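Local coordinates for halogenase (Chondromyces crocatus, PDB 3E1T), which probably uses bound FAD to chlorinate a precursor of the chondrochlorens, as a variant member of the FAD-dependent halogenases, at residues D285-F293 with F465-Q473. Sequence-based numbering, arbitrary orientation.
Sequences DYSYCNTSF and FTREITELQ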
loop_
_atom_site.group_PDB
_atom_site.type_symbol
_atom_site.label_atom_id
_atom_site.label_comp_id
_atom_site.label_asym_id
_atom_site.label_seq_id
_atom_site.Cartn_x
_atom_site.Cartn_y
_atom_site.Cartn_z
ATOM N N ASP A 285 2.267 -8.300 10.788
ATOM C CA ASP A 285 0.813 -8.413 10.691
ATOM C C ASP A 285 0.241 -7.252 9.871
ATOM O O ASP A 285 -0.771 -6.659 10.250
ATOM C CB ASP A 285 0.175 -8.449 12.108
ATOM C CG ASP A 285 0.570 -9.684 12.901
ATOM O OD1 ASP A 285 0.561 -10.787 12.325
ATOM O OD2 ASP A 285 0.893 -9.555 14.108
ATOM N N TYR A 286 0.899 -6.932 8.751
ATOM C CA TYR A 286 0.479 -5.836 7.890
ATOM C C TYR A 286 -0.487 -6.236 6.783
ATOM O O TYR A 286 -1.059 -5.354 6.131
ATOM C CB TYR A 286 1.700 -5.134 7.273
ATOM C CG TYR A 286 2.632 -6.047 6.475
ATOM C CD1 TYR A 286 2.215 -6.653 5.282
ATOM C CD2 TYR A 286 3.934 -6.282 6.910
ATOM C CE1 TYR A 286 3.085 -7.490 4.546
ATOM C CE2 TYR A 286 4.811 -7.107 6.184
ATOM C CZ TYR A 286 4.382 -7.706 5.015
ATOM O OH TYR A 286 5.264 -8.499 4.302
ATOM N N SER A 287 -0.677 -7.534 6.547
ATOM C CA SER A 287 -1.555 -7.960 5.438
ATOM C C SER A 287 -2.954 -8.331 5.928
ATOM O O SER A 287 -3.100 -9.250 6.714
ATOM C CB SER A 287 -0.963 -9.131 4.655
ATOM O OG SER A 287 -1.719 -9.350 3.457
ATOM N N TYR A 288 -3.969 -7.615 5.460
ATOM C CA TYR A 288 -5.335 -7.774 5.993
ATOM C C TYR A 288 -6.338 -7.076 5.101
ATOM O O TYR A 288 -5.970 -6.267 4.254
ATOM C CB TYR A 288 -5.452 -7.209 7.427
ATOM C CG TYR A 288 -4.938 -5.800 7.551
ATOM C CD1 TYR A 288 -5.676 -4.728 7.070
ATOM C CD2 TYR A 288 -3.690 -5.541 8.138
ATOM C CE1 TYR A 288 -5.197 -3.425 7.158
ATOM C CE2 TYR A 288 -3.203 -4.236 8.231
ATOM C CZ TYR A 288 -3.967 -3.188 7.727
ATOM O OH TYR A 288 -3.498 -1.898 7.794
ATOM N N CYS A 289 -7.607 -7.395 5.312
ATOM C CA CYS A 289 -8.701 -6.708 4.653
ATOM C C CYS A 289 -9.829 -6.619 5.673
ATOM O O CYS A 289 -9.978 -7.489 6.525
ATOM C CB CYS A 289 -9.151 -7.460 3.400
ATOM S SG CYS A 289 -10.342 -6.583 2.330
ATOM N N ASN A 290 -10.615 -5.550 5.591
ATOM C CA ASN A 290 -11.775 -5.394 6.455
ATOM C C ASN A 290 -13.034 -6.002 5.852
ATOM O O ASN A 290 -13.188 -6.038 4.630
ATOM C CB ASN A 290 -11.969 -3.915 6.799
ATOM C CG ASN A 290 -11.205 -3.509 8.049
ATOM O OD1 ASN A 290 -11.771 -3.478 9.137
ATOM N ND2 ASN A 290 -9.899 -3.224 7.906
ATOM N N THR A 291 -13.936 -6.493 6.708
ATOM C CA THR A 291 -15.214 -7.070 6.249
ATOM C C THR A 291 -16.138 -6.044 5.607
ATOM O O THR A 291 -17.073 -6.404 4.880
ATOM C CB THR A 291 -15.987 -7.801 7.384
ATOM O OG1 THR A 291 -16.090 -6.941 8.520
ATOM C CG2 THR A 291 -15.248 -9.079 7.797
ATOM N N SER A 292 -15.867 -4.767 5.867
ATOM C CA SER A 292 -16.636 -3.670 5.282
ATOM C C SER A 292 -15.766 -2.430 5.216
ATOM O O SER A 292 -14.931 -2.221 6.099
ATOM C CB SER A 292 -17.884 -3.372 6.126
ATOM O OG SER A 292 -18.715 -2.409 5.474
ATOM N N PHE A 293 -15.956 -1.630 4.169
ATOM C CA PHE A 293 -15.218 -0.362 4.000
ATOM C C PHE A 293 -16.067 0.882 4.295
ATOM O O PHE A 293 -15.545 1.999 4.301
ATOM C CB PHE A 293 -14.616 -0.229 2.591
ATOM C CG PHE A 293 -13.601 -1.298 2.235
ATOM C CD1 PHE A 293 -12.880 -1.975 3.220
ATOM C CD2 PHE A 293 -13.336 -1.591 0.900
ATOM C CE1 PHE A 293 -11.932 -2.955 2.876
ATOM C CE2 PHE A 293 -12.401 -2.574 0.557
ATOM C CZ PHE A 293 -11.696 -3.244 1.550
ATOM N N PHE A 465 -7.317 -16.302 2.934
ATOM C CA PHE A 465 -8.469 -15.642 3.566
ATOM C C PHE A 465 -9.638 -16.561 3.907
ATOM O O PHE A 465 -9.940 -17.520 3.186
ATOM C CB PHE A 465 -9.005 -14.497 2.698
ATOM C CG PHE A 465 -8.356 -13.183 2.971
ATOM C CD1 PHE A 465 -8.508 -12.562 4.208
ATOM C CD2 PHE A 465 -7.592 -12.562 1.997
ATOM C CE1 PHE A 465 -7.897 -11.339 4.470
ATOM C CE2 PHE A 465 -6.993 -11.331 2.243
ATOM C CZ PHE A 465 -7.131 -10.726 3.485
ATOM N N THR A 466 -10.293 -16.209 5.011
ATOM C CA THR A 466 -11.544 -16.797 5.472
ATOM C C THR A 466 -12.639 -16.678 4.380
ATOM O O THR A 466 -12.438 -15.986 3.387
ATOM C CB THR A 466 -11.962 -16.083 6.765
ATOM O OG1 THR A 466 -12.952 -16.853 7.451
ATOM C CG2 THR A 466 -12.511 -14.695 6.461
ATOM N N ARG A 467 -13.784 -17.340 4.557
ATOM C CA ARG A 467 -14.837 -17.340 3.515
ATOM C C ARG A 467 -15.494 -15.978 3.281
ATOM O O ARG A 467 -15.898 -15.665 2.144
ATOM C CB ARG A 467 -15.945 -18.355 3.821
ATOM C CG ARG A 467 -16.887 -17.927 4.957
ATOM C CD ARG A 467 -18.359 -18.001 4.537
ATOM N NE ARG A 467 -19.228 -17.267 5.462
ATOM C CZ ARG A 467 -19.783 -16.080 5.209
ATOM N NH1 ARG A 467 -19.579 -15.466 4.045
ATOM N NH2 ARG A 467 -20.557 -15.503 6.122
ATOM N N GLU A 468 -15.637 -15.207 4.362
ATOM C CA GLU A 468 -16.315 -13.908 4.319
ATOM C C GLU A 468 -15.584 -12.919 3.414
ATOM O O GLU A 468 -16.200 -12.321 2.540
ATOM C CB GLU A 468 -16.515 -13.326 5.728
ATOM C CG GLU A 468 -17.403 -12.065 5.753
ATOM C CD GLU A 468 -17.824 -11.630 7.165
ATOM O OE1 GLU A 468 -17.192 -12.067 8.154
ATOM O OE2 GLU A 468 -18.799 -10.844 7.280
ATOM N N ILE A 469 -14.274 -12.763 3.606
ATOM C CA ILE A 469 -13.480 -11.927 2.704
ATOM C C ILE A 469 -13.516 -12.475 1.265
ATOM O O ILE A 469 -13.708 -11.720 0.311
ATOM C CB ILE A 469 -12.032 -11.760 3.203
ATOM C CG1 ILE A 469 -12.015 -11.065 4.576
ATOM C CG2 ILE A 469 -11.174 -11.025 2.159
ATOM C CD1 ILE A 469 -12.525 -9.605 4.580
ATOM N N THR A 470 -13.363 -13.793 1.112
ATOM C CA THR A 470 -13.345 -14.406 -0.220
ATOM C C THR A 470 -14.633 -14.116 -0.992
ATOM O O THR A 470 -14.593 -13.784 -2.180
ATOM C CB THR A 470 -13.080 -15.940 -0.151
ATOM O OG1 THR A 470 -11.966 -16.203 0.720
ATOM C CG2 THR A 470 -12.760 -16.487 -1.529
ATOM N N GLU A 471 -15.769 -14.236 -0.312
ATOM C CA GLU A 471 -17.068 -13.997 -0.937
ATOM C C GLU A 471 -17.265 -12.548 -1.354
ATOM O O GLU A 471 -17.674 -12.281 -2.486
ATOM C CB GLU A 471 -18.218 -14.476 -0.041
ATOM C CG GLU A 471 -18.512 -15.968 -0.198
ATOM C CD GLU A 471 -18.793 -16.382 -1.650
ATOM O OE1 GLU A 471 -18.155 -17.350 -2.126
ATOM O OE2 GLU A 471 -19.641 -15.734 -2.314
ATOM N N LEU A 472 -16.943 -11.621 -0.450
ATOM C CA LEU A 472 -16.946 -10.185 -0.770
ATOM C C LEU A 472 -16.070 -9.865 -1.962
ATOM O O LEU A 472 -16.459 -9.095 -2.836
ATOM C CB LEU A 472 -16.485 -9.358 0.433
ATOM C CG LEU A 472 -17.445 -9.409 1.625
ATOM C CD1 LEU A 472 -16.747 -8.961 2.901
ATOM C CD2 LEU A 472 -18.694 -8.589 1.344
ATOM N N GLN A 473 -14.879 -10.460 -1.998
ATOM C CA GLN A 473 -13.961 -10.227 -3.107
ATOM C C GLN A 473 -14.502 -10.835 -4.398
ATOM O O GLN A 473 -14.362 -10.241 -5.457
ATOM C CB GLN A 473 -12.561 -10.772 -2.799
ATOM C CG GLN A 473 -11.790 -9.965 -1.734
ATOM C CD GLN A 473 -11.559 -8.535 -2.149
ATOM O OE1 GLN A 473 -12.052 -7.612 -1.504
ATOM N NE2 GLN A 473 -10.807 -8.336 -3.239
#
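Ile469 of helix 467-477 reaches Cys289 and Asn290 at the end of strand 288-290 and Thr291 just beyond it, and no hydrogen bond joins the two segments. From its CB, the CG2 branch turns back within its own segment and lies 3.6 Å above the plane of the Phe465 ring, offset toward the rim. The other branch, CG1, stands anti to the carbonyl carbon (chi1 -61°) and carries CD1 to the strand, where this methyl sits 3.6 Å from Asn290 O and 4.0 Å from Thr291 N, with Cys289 O and CB also close. Phe465 approaches by its edge: CZ is 3.8 Å from both the N and the CB of Cys289, and that amide lies near the ring plane. Strand 288-290 is the middle of a three-stranded antiparallel sheet; Val182 of its neighbour 181-183 touches Phe465 and Ile469, and Tyr355 of helix 340-368 touches Cys289, Phe465 and Gln473. Tyr288, its CB directed away from helix 467-477, has its side chain about 8 Å from the bound FAD. Leu472 CD1 comes within 3.2 Å of Thr291 O, a tight methyl-to-carbonyl approach. Glu468, extended beyond CG, crosses Thr291 obliquely, its OE1 lying 3.6 Å from the CG2 methyl; Thr291 OG1 instead bonds Glu180 N. An alanine in place of Glu468 would probably leave that methyl without its carboxylate neighbour and open a gap at this edge. The axes of strand 288-290 and residues 467-473 pass 9.6 Å apart at 72°, bridged by methyls, a ring edge and backbone atoms; with Asn290 O bonded to Arg352 NH2, the chemistry implies attachment by van der Waals packing.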